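Local coordinates for protein Ton_1535 (Thermococcus onnurineus, PDB 3ZPJ) that is of unknown function but folds as an alpha-solenoid of paired helices, with a right-handed coil that contains a left-handed helical turn, at residues V265-K268 against A269-C273; F278-V281 against N282-I286; L293-L296 against R297-L300; I306-I309 against H310-S313; A320-L323 against V324-K327. All coordinates share one frame; numbering follows the deposited sequence.

Contact 1. Residues V265-K268 against A269-C273; sequences VVDK and AFECC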
loop_
_atom_site.group_PDB
_atom_site.type_symbol
_atom_site.label_atom_id
_atom_site.label_comp_id
_atom_site.label_asym_id
_atom_site.label_seq_id
_atom_site.Cartn_x
_atom_site.Cartn_y
_atom_site.Cartn_z
ATOM N N VAL A 265 -6.380 21.442 9.350
ATOM C CA VAL A 265 -6.945 20.576 8.321
ATOM C C VAL A 265 -8.365 20.153 8.682
ATOM O O VAL A 265 -9.238 20.040 7.814
ATOM C CB VAL A 265 -6.097 19.313 8.088
ATOM C CG1 VAL A 265 -6.806 18.389 7.103
ATOM C CG2 VAL A 265 -4.695 19.692 7.573
ATOM N N VAL A 266 -8.588 19.933 9.973
ATOM C CA VAL A 266 -9.887 19.514 10.489
ATOM C C VAL A 266 -10.928 20.610 10.283
ATOM O O VAL A 266 -12.053 20.357 9.835
ATOM C CB VAL A 266 -9.785 19.224 11.991
ATOM C CG1 VAL A 266 -11.151 19.243 12.640
ATOM C CG2 VAL A 266 -9.077 17.895 12.235
ATOM N N ASP A 267 -10.556 21.837 10.617
ATOM C CA ASP A 267 -11.514 22.930 10.485
ATOM C C ASP A 267 -11.861 23.120 9.023
ATOM O O ASP A 267 -13.020 23.267 8.674
ATOM C CB ASP A 267 -10.985 24.217 11.111
ATOM C CG ASP A 267 -10.966 24.150 12.622
ATOM O OD1 ASP A 267 -11.543 23.179 13.162
ATOM O OD2 ASP A 267 -10.387 25.058 13.263
ATOM N N LYS A 268 -10.849 23.043 8.168
ATOM C CA LYS A 268 -11.060 23.231 6.747
ATOM C C LYS A 268 -11.909 22.115 6.163
ATOM O O LYS A 268 -12.705 22.343 5.261
ATOM C CB LYS A 268 -9.731 23.314 6.000
ATOM C CG LYS A 268 -9.911 23.616 4.524
ATOM C CD LYS A 268 -8.655 23.387 3.712
ATOM C CE LYS A 268 -9.025 23.092 2.266
ATOM N NZ LYS A 268 -10.057 21.999 2.171
ATOM N N ALA A 269 -11.754 20.908 6.693
ATOM C CA ALA A 269 -12.487 19.759 6.169
ATOM C C ALA A 269 -14.000 19.903 6.322
ATOM O O ALA A 269 -14.755 19.257 5.593
ATOM C CB ALA A 269 -12.008 18.473 6.816
ATOM N N PHE A 270 -14.431 20.737 7.268
ATOM C CA PHE A 270 -15.852 21.012 7.472
ATOM C C PHE A 270 -16.223 22.372 6.907
ATOM O O PHE A 270 -17.339 22.587 6.442
ATOM C CB PHE A 270 -16.195 21.006 8.961
ATOM C CG PHE A 270 -16.220 19.647 9.565
ATOM C CD1 PHE A 270 -15.069 19.091 10.107
ATOM C CD2 PHE A 270 -17.386 18.909 9.583
ATOM C CE1 PHE A 270 -15.087 17.827 10.659
ATOM C CE2 PHE A 270 -17.407 17.638 10.135
ATOM C CZ PHE A 270 -16.252 17.098 10.679
ATOM N N GLU A 271 -15.280 23.300 6.971
ATOM C CA GLU A 271 -15.539 24.677 6.588
ATOM C C GLU A 271 -15.320 24.935 5.108
ATOM O O GLU A 271 -15.538 26.042 4.637
ATOM C CB GLU A 271 -14.681 25.628 7.424
ATOM C CG GLU A 271 -15.032 25.605 8.908
ATOM C CD GLU A 271 -14.029 26.360 9.749
ATOM O OE1 GLU A 271 -12.825 26.298 9.414
ATOM O OE2 GLU A 271 -14.447 27.023 10.730
ATOM N N CYS A 272 -14.899 23.915 4.371
ATOM C CA CYS A 272 -14.629 24.081 2.947
ATOM C C CYS A 272 -15.909 23.931 2.138
ATOM O O CYS A 272 -16.079 24.559 1.089
ATOM C CB CYS A 272 -13.593 23.055 2.454
ATOM S SG CYS A 272 -14.212 21.350 2.260
ATOM N N CYS A 273 -16.808 23.084 2.625
ATOM C CA CYS A 273 -17.937 22.653 1.820
ATOM C C CYS A 273 -19.223 22.615 2.632
ATOM O O CYS A 273 -19.231 22.873 3.840
ATOM C CB CYS A 273 -17.645 21.268 1.226
ATOM S SG CYS A 273 -15.868 20.808 1.195
#

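Contact 2. Residues F278-V281 against N282-I286; sequences FTDV and NVQHI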
loop_
_atom_site.group_PDB
_atom_site.type_symbol
_atom_site.label_atom_id
_atom_site.label_comp_id
_atom_site.label_asym_id
_atom_site.label_seq_id
_atom_site.Cartn_x
_atom_site.Cartn_y
_atom_site.Cartn_z
ATOM N N PHE A 278 -25.038 11.707 4.568
ATOM C CA PHE A 278 -24.279 10.659 5.217
ATOM C C PHE A 278 -25.038 9.360 5.319
ATOM O O PHE A 278 -26.238 9.358 5.575
ATOM C CB PHE A 278 -23.879 11.113 6.612
ATOM C CG PHE A 278 -22.942 12.281 6.623
ATOM C CD1 PHE A 278 -21.685 12.182 6.056
ATOM C CD2 PHE A 278 -23.310 13.472 7.218
ATOM C CE1 PHE A 278 -20.818 13.258 6.075
ATOM C CE2 PHE A 278 -22.446 14.545 7.243
ATOM C CZ PHE A 278 -21.204 14.440 6.671
ATOM N N THR A 279 -24.338 8.249 5.119
ATOM C CA THR A 279 -24.888 6.969 5.519
ATOM C C THR A 279 -24.515 6.795 6.977
ATOM O O THR A 279 -23.561 7.409 7.450
ATOM C CB THR A 279 -24.275 5.823 4.755
ATOM O OG1 THR A 279 -22.871 5.824 4.987
ATOM C CG2 THR A 279 -24.552 5.955 3.268
ATOM N N ASP A 280 -25.260 5.953 7.684
ATOM C CA ASP A 280 -25.046 5.764 9.110
ATOM C C ASP A 280 -23.632 5.287 9.389
ATOM O O ASP A 280 -23.023 5.649 10.392
ATOM C CB ASP A 280 -26.057 4.774 9.680
ATOM C CG ASP A 280 -26.183 4.884 11.181
ATOM O OD1 ASP A 280 -26.346 6.015 11.689
ATOM O OD2 ASP A 280 -26.102 3.841 11.856
ATOM N N VAL A 281 -23.093 4.485 8.484
ATOM C CA VAL A 281 -21.731 4.045 8.646
ATOM C C VAL A 281 -20.761 5.231 8.519
ATOM O O VAL A 281 -19.811 5.337 9.296
ATOM C CB VAL A 281 -21.393 2.911 7.667
ATOM C CG1 VAL A 281 -19.881 2.696 7.581
ATOM C CG2 VAL A 281 -22.123 1.639 8.094
ATOM N N ASN A 282 -21.012 6.131 7.568
ATOM C CA ASN A 282 -20.220 7.361 7.468
ATOM C C ASN A 282 -20.279 8.151 8.781
ATOM O O ASN A 282 -19.257 8.629 9.284
ATOM C CB ASN A 282 -20.687 8.239 6.299
ATOM C CG ASN A 282 -20.355 7.636 4.938
ATOM O OD1 ASN A 282 -19.441 6.818 4.820
ATOM N ND2 ASN A 282 -21.094 8.044 3.906
ATOM N N VAL A 283 -21.477 8.252 9.345
ATOM C CA VAL A 283 -21.658 8.917 10.626
ATOM C C VAL A 283 -20.820 8.274 11.729
ATOM O O VAL A 283 -20.079 8.952 12.444
ATOM C CB VAL A 283 -23.119 8.893 11.029
ATOM C CG1 VAL A 283 -23.299 9.542 12.378
ATOM C CG2 VAL A 283 -23.946 9.582 9.971
ATOM N N GLN A 284 -20.924 6.957 11.850
ATOM C CA GLN A 284 -20.131 6.219 12.823
ATOM C C GLN A 284 -18.650 6.457 12.623
ATOM O O GLN A 284 -17.903 6.675 13.575
ATOM C CB GLN A 284 -20.434 4.733 12.713
ATOM C CG GLN A 284 -21.892 4.425 12.971
ATOM C CD GLN A 284 -22.283 3.052 12.500
ATOM O OE1 GLN A 284 -21.425 2.199 12.270
ATOM N NE2 GLN A 284 -23.581 2.825 12.348
ATOM N N HIS A 285 -18.233 6.423 11.369
ATOM C CA HIS A 285 -16.825 6.544 11.039
ATOM C C HIS A 285 -16.296 7.931 11.420
ATOM O O HIS A 285 -15.223 8.064 12.023
ATOM C CB HIS A 285 -16.615 6.270 9.546
ATOM C CG HIS A 285 -15.177 6.093 9.165
ATOM N ND1 HIS A 285 -14.180 5.902 10.096
ATOM C CD2 HIS A 285 -14.574 6.074 7.952
ATOM C CE1 HIS A 285 -13.019 5.775 9.473
ATOM N NE2 HIS A 285 -13.230 5.880 8.176
ATOM N N ILE A 286 -17.060 8.962 11.072
ATOM C CA ILE A 286 -16.657 10.324 11.377
ATOM C C ILE A 286 -16.615 10.559 12.891
ATOM O O ILE A 286 -15.715 11.247 13.391
ATOM C CB ILE A 286 -17.562 11.334 10.663
ATOM C CG1 ILE A 286 -17.282 11.298 9.164
ATOM C CG2 ILE A 286 -17.341 12.737 11.193
ATOM C CD1 ILE A 286 -18.334 11.976 8.313
#

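Contact 3. Residues L293-L296 against R297-L300; sequences LGNL and RRAL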
loop_
_atom_site.group_PDB
_atom_site.type_symbol
_atom_site.label_atom_id
_atom_site.label_comp_id
_atom_site.label_asym_id
_atom_site.label_seq_id
_atom_site.Cartn_x
_atom_site.Cartn_y
_atom_site.Cartn_z
ATOM N N LEU A 293 -9.230 12.205 17.194
ATOM C CA LEU A 293 -8.602 13.492 16.937
ATOM C C LEU A 293 -8.597 14.376 18.183
ATOM O O LEU A 293 -7.730 15.234 18.333
ATOM C CB LEU A 293 -9.313 14.209 15.792
ATOM C CG LEU A 293 -8.933 13.761 14.386
ATOM C CD1 LEU A 293 -10.019 14.151 13.377
ATOM C CD2 LEU A 293 -7.586 14.351 14.005
ATOM N N GLY A 294 -9.570 14.172 19.070
ATOM C CA GLY A 294 -9.705 15.014 20.244
ATOM C C GLY A 294 -10.701 16.143 20.073
ATOM O O GLY A 294 -10.825 17.003 20.941
ATOM N N ASN A 295 -11.411 16.161 18.950
ATOM C CA ASN A 295 -12.482 17.132 18.774
ATOM C C ASN A 295 -13.770 16.533 19.338
ATOM O O ASN A 295 -14.625 16.047 18.603
ATOM C CB ASN A 295 -12.638 17.532 17.300
ATOM C CG ASN A 295 -13.532 18.760 17.103
ATOM O OD1 ASN A 295 -14.509 18.975 17.834
ATOM N ND2 ASN A 295 -13.199 19.569 16.100
ATOM N N LEU A 296 -13.900 16.567 20.657
ATOM C CA LEU A 296 -15.033 15.932 21.305
ATOM C C LEU A 296 -16.349 16.683 21.084
ATOM O O LEU A 296 -17.421 16.082 21.158
ATOM C CB LEU A 296 -14.735 15.684 22.790
ATOM C CG LEU A 296 -13.450 14.856 22.936
ATOM C CD1 LEU A 296 -13.093 14.533 24.379
ATOM C CD2 LEU A 296 -13.549 13.578 22.121
ATOM N N ARG A 297 -16.274 17.981 20.789
ATOM C CA ARG A 297 -17.488 18.744 20.488
ATOM C C ARG A 297 -18.164 18.194 19.238
ATOM O O ARG A 297 -19.333 17.798 19.277
ATOM C CB ARG A 297 -17.204 20.245 20.304
ATOM C CG ARG A 297 -18.399 21.008 19.710
ATOM C CD ARG A 297 -18.153 22.510 19.501
ATOM N NE ARG A 297 -17.306 22.826 18.345
ATOM C CZ ARG A 297 -17.745 22.990 17.094
ATOM N NH1 ARG A 297 -19.032 22.850 16.810
ATOM N NH2 ARG A 297 -16.895 23.286 16.117
ATOM N N ARG A 298 -17.425 18.174 18.130
ATOM C CA ARG A 298 -17.958 17.680 16.865
ATOM C C ARG A 298 -18.268 16.192 16.967
ATOM O O ARG A 298 -19.277 15.730 16.440
ATOM C CB ARG A 298 -16.972 17.917 15.723
ATOM C CG ARG A 298 -16.763 19.367 15.313
ATOM C CD ARG A 298 -15.779 19.409 14.155
ATOM N NE ARG A 298 -15.398 20.754 13.748
ATOM C CZ ARG A 298 -16.103 21.497 12.904
ATOM N NH1 ARG A 298 -17.238 21.026 12.399
ATOM N NH2 ARG A 298 -15.681 22.711 12.571
ATOM N N ALA A 299 -17.400 15.450 17.653
ATOM C CA ALA A 299 -17.569 14.009 17.799
ATOM C C ALA A 299 -18.892 13.673 18.464
ATOM O O ALA A 299 -19.562 12.711 18.091
ATOM C CB ALA A 299 -16.409 13.401 18.573
ATOM N N LEU A 300 -19.294 14.484 19.432
ATOM C CA LEU A 300 -20.576 14.260 20.076
ATOM C C LEU A 300 -21.737 14.508 19.116
ATOM O O LEU A 300 -22.720 13.757 19.125
ATOM C CB LEU A 300 -20.717 15.110 21.334
ATOM C CG LEU A 300 -21.892 14.707 22.218
ATOM C CD1 LEU A 300 -21.747 13.256 22.645
ATOM C CD2 LEU A 300 -22.008 15.622 23.433
#

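Contact 4. Residues I306-I309 against H310-S313; sequences IQNI and HKRS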
loop_
_atom_site.group_PDB
_atom_site.type_symbol
_atom_site.label_atom_id
_atom_site.label_comp_id
_atom_site.label_asym_id
_atom_site.label_seq_id
_atom_site.Cartn_x
_atom_site.Cartn_y
_atom_site.Cartn_z
ATOM N N ILE A 306 -25.902 8.630 15.142
ATOM C CA ILE A 306 -25.765 7.217 14.809
ATOM C C ILE A 306 -27.075 6.484 15.085
ATOM O O ILE A 306 -27.581 6.498 16.207
ATOM C CB ILE A 306 -24.647 6.556 15.622
ATOM C CG1 ILE A 306 -23.303 7.217 15.317
ATOM C CG2 ILE A 306 -24.591 5.062 15.336
ATOM C CD1 ILE A 306 -22.216 6.849 16.314
ATOM N N GLN A 307 -27.626 5.854 14.053
ATOM C CA GLN A 307 -28.923 5.195 14.160
ATOM C C GLN A 307 -28.817 3.792 14.753
ATOM O O GLN A 307 -29.674 3.379 15.524
ATOM C CB GLN A 307 -29.622 5.157 12.798
ATOM C CG GLN A 307 -30.078 6.519 12.293
ATOM C CD GLN A 307 -31.307 7.032 13.026
ATOM O OE1 GLN A 307 -31.325 8.163 13.515
ATOM N NE2 GLN A 307 -32.348 6.206 13.094
ATOM N N ASN A 308 -27.767 3.057 14.405
ATOM C CA ASN A 308 -27.547 1.749 15.023
ATOM C C ASN A 308 -27.359 1.861 16.535
ATOM O O ASN A 308 -26.383 2.444 17.006
ATOM C CB ASN A 308 -26.346 1.023 14.418
ATOM C CG ASN A 308 -26.060 -0.283 15.130
ATOM O OD1 ASN A 308 -25.339 -0.320 16.130
ATOM N ND2 ASN A 308 -26.657 -1.361 14.640
ATOM N N ILE A 309 -28.289 1.276 17.281
ATOM C CA ILE A 309 -28.347 1.446 18.725
ATOM C C ILE A 309 -27.066 1.005 19.446
ATOM O O ILE A 309 -26.683 1.585 20.461
ATOM C CB ILE A 309 -29.632 0.781 19.317
ATOM C CG1 ILE A 309 -29.930 1.325 20.703
ATOM C CG2 ILE A 309 -29.525 -0.733 19.335
ATOM C CD1 ILE A 309 -31.225 0.817 21.266
ATOM N N HIS A 310 -26.374 0.014 18.901
ATOM C CA HIS A 310 -25.170 -0.486 19.552
ATOM C C HIS A 310 -23.955 0.365 19.225
ATOM O O HIS A 310 -23.136 0.663 20.099
ATOM C CB HIS A 310 -24.935 -1.951 19.193
ATOM C CG HIS A 310 -26.065 -2.850 19.593
ATOM N ND1 HIS A 310 -27.053 -3.242 18.715
ATOM C CD2 HIS A 310 -26.383 -3.405 20.788
ATOM C CE1 HIS A 310 -27.924 -4.012 19.346
ATOM N NE2 HIS A 310 -27.540 -4.126 20.606
ATOM N N LYS A 311 -23.841 0.759 17.964
ATOM C CA LYS A 311 -22.741 1.614 17.553
ATOM C C LYS A 311 -22.834 2.951 18.275
ATOM O O LYS A 311 -21.825 3.512 18.689
ATOM C CB LYS A 311 -22.731 1.816 16.037
ATOM C CG LYS A 311 -21.566 1.117 15.347
ATOM C CD LYS A 311 -21.706 -0.396 15.442
ATOM C CE LYS A 311 -20.413 -1.100 15.088
ATOM N NZ LYS A 311 -19.380 -0.910 16.147
ATOM N N ARG A 312 -24.055 3.445 18.441
ATOM C CA ARG A 312 -24.260 4.700 19.141
ATOM C C ARG A 312 -23.796 4.550 20.589
ATOM O O ARG A 312 -23.122 5.434 21.133
ATOM C CB ARG A 312 -25.732 5.143 19.064
ATOM C CG ARG A 312 -26.059 6.375 19.901
ATOM C CD ARG A 312 -27.349 7.047 19.458
ATOM N NE ARG A 312 -28.536 6.438 20.053
ATOM C CZ ARG A 312 -29.350 5.583 19.430
ATOM N NH1 ARG A 312 -29.115 5.218 18.171
ATOM N NH2 ARG A 312 -30.402 5.089 20.071
ATOM N N SER A 313 -24.153 3.425 21.203
ATOM C CA SER A 313 -23.744 3.144 22.573
ATOM C C SER A 313 -22.228 3.175 22.713
ATOM O O SER A 313 -21.694 3.824 23.606
ATOM C CB SER A 313 -24.306 1.803 23.035
ATOM O OG SER A 313 -25.673 1.935 23.399
#

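Contact 5. Residues A320-L323 against V324-K327; sequences ALEL and VRRK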
loop_
_atom_site.group_PDB
_atom_site.type_symbol
_atom_site.label_atom_id
_atom_site.label_comp_id
_atom_site.label_asym_id
_atom_site.label_seq_id
_atom_site.Cartn_x
_atom_site.Cartn_y
_atom_site.Cartn_z
ATOM N N ALA A 320 -17.073 9.685 26.324
ATOM C CA ALA A 320 -17.185 9.939 27.751
ATOM C C ALA A 320 -15.906 9.564 28.489
ATOM O O ALA A 320 -15.515 10.248 29.431
ATOM C CB ALA A 320 -18.375 9.207 28.337
ATOM N N LEU A 321 -15.254 8.487 28.068
ATOM C CA LEU A 321 -13.994 8.092 28.689
ATOM C C LEU A 321 -12.926 9.150 28.449
ATOM O O LEU A 321 -12.190 9.528 29.367
ATOM C CB LEU A 321 -13.503 6.750 28.147
ATOM C CG LEU A 321 -14.357 5.513 28.415
ATOM C CD1 LEU A 321 -13.642 4.284 27.878
ATOM C CD2 LEU A 321 -14.680 5.361 29.896
ATOM N N GLU A 322 -12.842 9.619 27.207
ATOM C CA GLU A 322 -11.871 10.640 26.853
ATOM C C GLU A 322 -12.120 11.898 27.670
ATOM O O GLU A 322 -11.182 12.528 28.154
ATOM C CB GLU A 322 -11.944 10.974 25.370
ATOM C CG GLU A 322 -10.829 11.897 24.929
ATOM C CD GLU A 322 -9.466 11.242 25.035
ATOM O OE1 GLU A 322 -9.394 10.003 24.862
ATOM O OE2 GLU A 322 -8.471 11.962 25.281
ATOM N N LEU A 323 -13.387 12.263 27.813
ATOM C CA LEU A 323 -13.742 13.380 28.678
ATOM C C LEU A 323 -13.077 13.225 30.040
ATOM O O LEU A 323 -12.389 14.125 30.489
ATOM C CB LEU A 323 -15.258 13.516 28.823
ATOM C CG LEU A 323 -15.942 14.296 27.701
ATOM C CD1 LEU A 323 -17.386 14.607 28.050
ATOM C CD2 LEU A 323 -15.186 15.577 27.409
ATOM N N VAL A 324 -13.236 12.058 30.658
ATOM C CA VAL A 324 -12.682 11.795 31.988
ATOM C C VAL A 324 -11.173 12.044 32.099
ATOM O O VAL A 324 -10.728 12.810 32.965
ATOM C CB VAL A 324 -13.022 10.372 32.465
ATOM C CG1 VAL A 324 -12.134 9.967 33.637
ATOM C CG2 VAL A 324 -14.487 10.299 32.846
ATOM N N ARG A 325 -10.399 11.405 31.224
ATOM C CA ARG A 325 -8.951 11.605 31.191
ATOM C C ARG A 325 -8.582 13.084 31.204
ATOM O O ARG A 325 -7.673 13.505 31.916
ATOM C CB ARG A 325 -8.353 10.933 29.957
ATOM C CG ARG A 325 -8.396 9.427 30.035
ATOM C CD ARG A 325 -8.935 8.810 28.766
ATOM N NE ARG A 325 -9.039 7.357 28.893
ATOM C CZ ARG A 325 -9.377 6.530 27.905
ATOM N NH1 ARG A 325 -9.643 7.003 26.690
ATOM N NH2 ARG A 325 -9.444 5.223 28.134
ATOM N N ARG A 326 -9.329 13.870 30.439
ATOM C CA ARG A 326 -9.002 15.267 30.214
ATOM C C ARG A 326 -9.811 16.216 31.086
ATOM O O ARG A 326 -10.037 17.354 30.682
ATOM C CB ARG A 326 -9.242 15.609 28.739
ATOM C CG ARG A 326 -8.696 14.556 27.760
ATOM C CD ARG A 326 -9.144 14.824 26.329
ATOM N NE ARG A 326 -9.528 16.220 26.130
ATOM C CZ ARG A 326 -9.863 16.745 24.953
ATOM N NH1 ARG A 326 -9.850 15.989 23.859
ATOM N NH2 ARG A 326 -10.204 18.026 24.872
ATOM N N LYS A 327 -10.240 15.756 32.263
ATOM C CA LYS A 327 -11.114 16.549 33.147
ATOM C C LYS A 327 -12.452 16.865 32.451
ATOM O O LYS A 327 -13.113 15.961 31.953
ATOM C CB LYS A 327 -10.404 17.831 33.620
ATOM C CG LYS A 327 -11.063 18.603 34.770
ATOM C CD LYS A 327 -10.402 19.973 34.935
ATOM C CE LYS A 327 -11.390 21.121 34.780
ATOM N NZ LYS A 327 -12.187 21.347 36.021
#

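Contact 1. Residues V265-K268 against A269-C273
The ring of F270 meets V266 at its edge: the carbonyl O of V266 lies in the ring plane, 3.3 Å from F270 CD1, while R298, from the start of helix 296-303, makes a cation-pi contact with the same ring. CG of F270 stands beside its backbone N (chi1 -74°), which brings the ring edge back along the helix over the preceding turn. The rest lies towards the C-terminal end of that helix, 262-271. D267 O takes two amides, an i to i+3 bond from F270 N beside the i to i+4 bond from E271 N at 2.8 Å, as in a turn with 3-10 character. E271, extended beyond CG, runs back alongside D267, its OE1 3.3 Å from D267 CB. Beyond it C272 N gives K268 O a weak, bent bond, and C272 SG joins C273 SG in a vicinal disulfide, 2.0 Å long. K268 NZ lies 3.7 Å from C272 CB and has a long, weak ion pair with E247, beside the like charges of R243 and K235. With the carboxylates of D267 and E271 only 4.7 Å apart between OD2 and OE1, their like charges probably raise the proton affinity of one or both.

Contact 2. Residues F278-V281 against N282-I286
This is a threonine N-cap with a hydrophobic staple, F278 against V283, at the point where the chain enters helix 280-293 of the solenoid. T279 is the N-cap: its OG1 accepts from N282 N at 3.2 Å, and the carbonyl of the same residue receives V283 N at 2.9 Å. The hydroxyl reaches that amide because chi1 of 59° sets OG1 between the backbone N and the carbonyl carbon, facing the first turn. Just before the cap, F278 packs on apolar branches of the helix. Its CB touches V283 CG2 at 3.7 Å, and CE1 lies 3.6 Å from I286 CD1, the F278 and I286 side chains crossing at about a right angle. One turn in, Q284 NE2 bonds D280 OD2 at 2.8 Å, coming from well above the carboxylate plane, with the two flat groups 89° apart. D280 has further partners: OD1 accepts from Q307 N and OD2 also from N308 N. A carboxylate placed in the first turn, close to the amides of the helix start, is likely to be stabilised as an anion, and through these hydrogen bonds its two oxygens join the start of helix 280-293 to the loop that leads into helix 309-325.

Contact 3. Residues L293-L296 against R297-L300
A Schellman motif closing one helix runs straight into an Asn N-cap opening the next: the chain turns from helix 280-293 into helix 296-303 within the residues L293-L296. G294 makes the turn with a positive phi of 96°, and N295, the centre of an inverse gamma turn, caps the new helix. Its side chain reaches forward, CG anti to the backbone N (chi1 -168°), and OD1 takes R298 N at 3.0 Å in a nearly straight bond, the donor standing above the amide plane. N295 O meanwhile receives A299 N, also at 3.0 Å, and L296 O receives L300 N. The amide nitrogen of N295 lies at the edge of the R298 guanidinium, in its plane, with ND2 3.2 Å from R298 CD; the two planes are turned 67° apart. R298 extends from CG to NE, and R297 NH2 lies over one face of its guanidinium, 3.6 Å above the plane. Replacing N295 by an alanine would probably leave the amide of R298 without its cap and the arginine chain less firmly flanked. Both ND2 and NE are donors and cannot bond each other, which implies that the asparagine holds R298 by capping its backbone and packing against its methylenes.

Contact 4. Residues I306-I309 against H310-S313
R312 folds back over the loop that precedes its helix: NH1 gives a bond of 2.8 Å to I306 O, tilted a little from the guanidinium plane, and a weak one to Q307 O. CG is anti to the backbone N and the chain bends at chi3 (84°), which turns NH1 in toward these two carbonyls. I306 CB lies 3.9 Å from R312 CB, and the CG2 branch of I306 meets K311 CB. N308 is the N-cap of helix 309-325, its OD1 accepting an in-plane bond from K311 N at 2.6 Å and a weak, bent one from H310 N, while N308 O takes R312 N. A leucine in place of R312 would probably leave the carbonyl of I306 without its donor and the end of the loop less tied to the helix. One residue on, I309 O receives both S313 N and S313 OG, the latter at 3.1 Å, and this hydroxyl also accepts from D341 N. The imidazole of H310 carries I309 CG2 over one face, a CH-pi contact 3.8 Å from the ring centroid. Farther out, I306 packs on V283 and Q284 of helix 280-293, K311 NZ pairs with E314, and P340 packs on I309 and R312.

Contact 5. Residues A320-L323 against V324-K327
The C-terminal end of helix 309-325 carries an acidic residue, E322, beside two arginines, R325 on its last turn and R326 just past its end. The salt bridge is the i to i+3 pair: E322 OE1 stands 3.5 Å from R325 NH1, at the edge of the guanidinium and in its plane, while the carboxylate plane is turned 68° from it. One face of that guanidinium lies over L321, whose CB sits 4.1 Å from R325 CZ, above the centre of the group, so the arginine is held by an aliphatic face and a charged edge at once. E322 gets there with CG anti to its backbone N (chi1 -172°) and a bend at chi2, which swings the carboxylate on toward R326. Here OE2 touches the R326 methylene CD at 3.1 Å, but the charge itself is farther off, R326 NE lying 4.5 Å from OE2, beyond salt-bridge range. The backbone ends in a loosening turn: R325 N bonds L321 O at 3.2 Å, and R326 N is shared between E322 O and, weakly, L323 O, before K327 takes positive phi. Around this helix end L296 of helix 296-303 packs on E322, L323 and R326, with R326 NH1 also bonding G294 O; V332 and I335 of helix 332-338 meet L323, and F329 and I352 lie on V324.

Overall arrangement
All five contacts are local turns near the C-terminal end of the solenoid, but they divide by the job each helix end requires. Contacts 2, 3 and 4 open helices, and a threonine or asparagine side chain caps amides of the first turn; contacts 1 and 5 lie on closing turns, where i to i+3 or weak bonds mix with the regular ones beside charged side chains. Contact 3 is a surface contact, whereas the other four are partly buried, with apolar residues turned to neighbouring helices. Contacts 4 and 5 hold the two ends of helix 309-325, about 20 Å between centres. Contact 1 meets contact 3 by cation-pi packing, contact 2 meets contact 4 through a carboxylate, and contact 3 meets contact 5 through an arginine and a leucine.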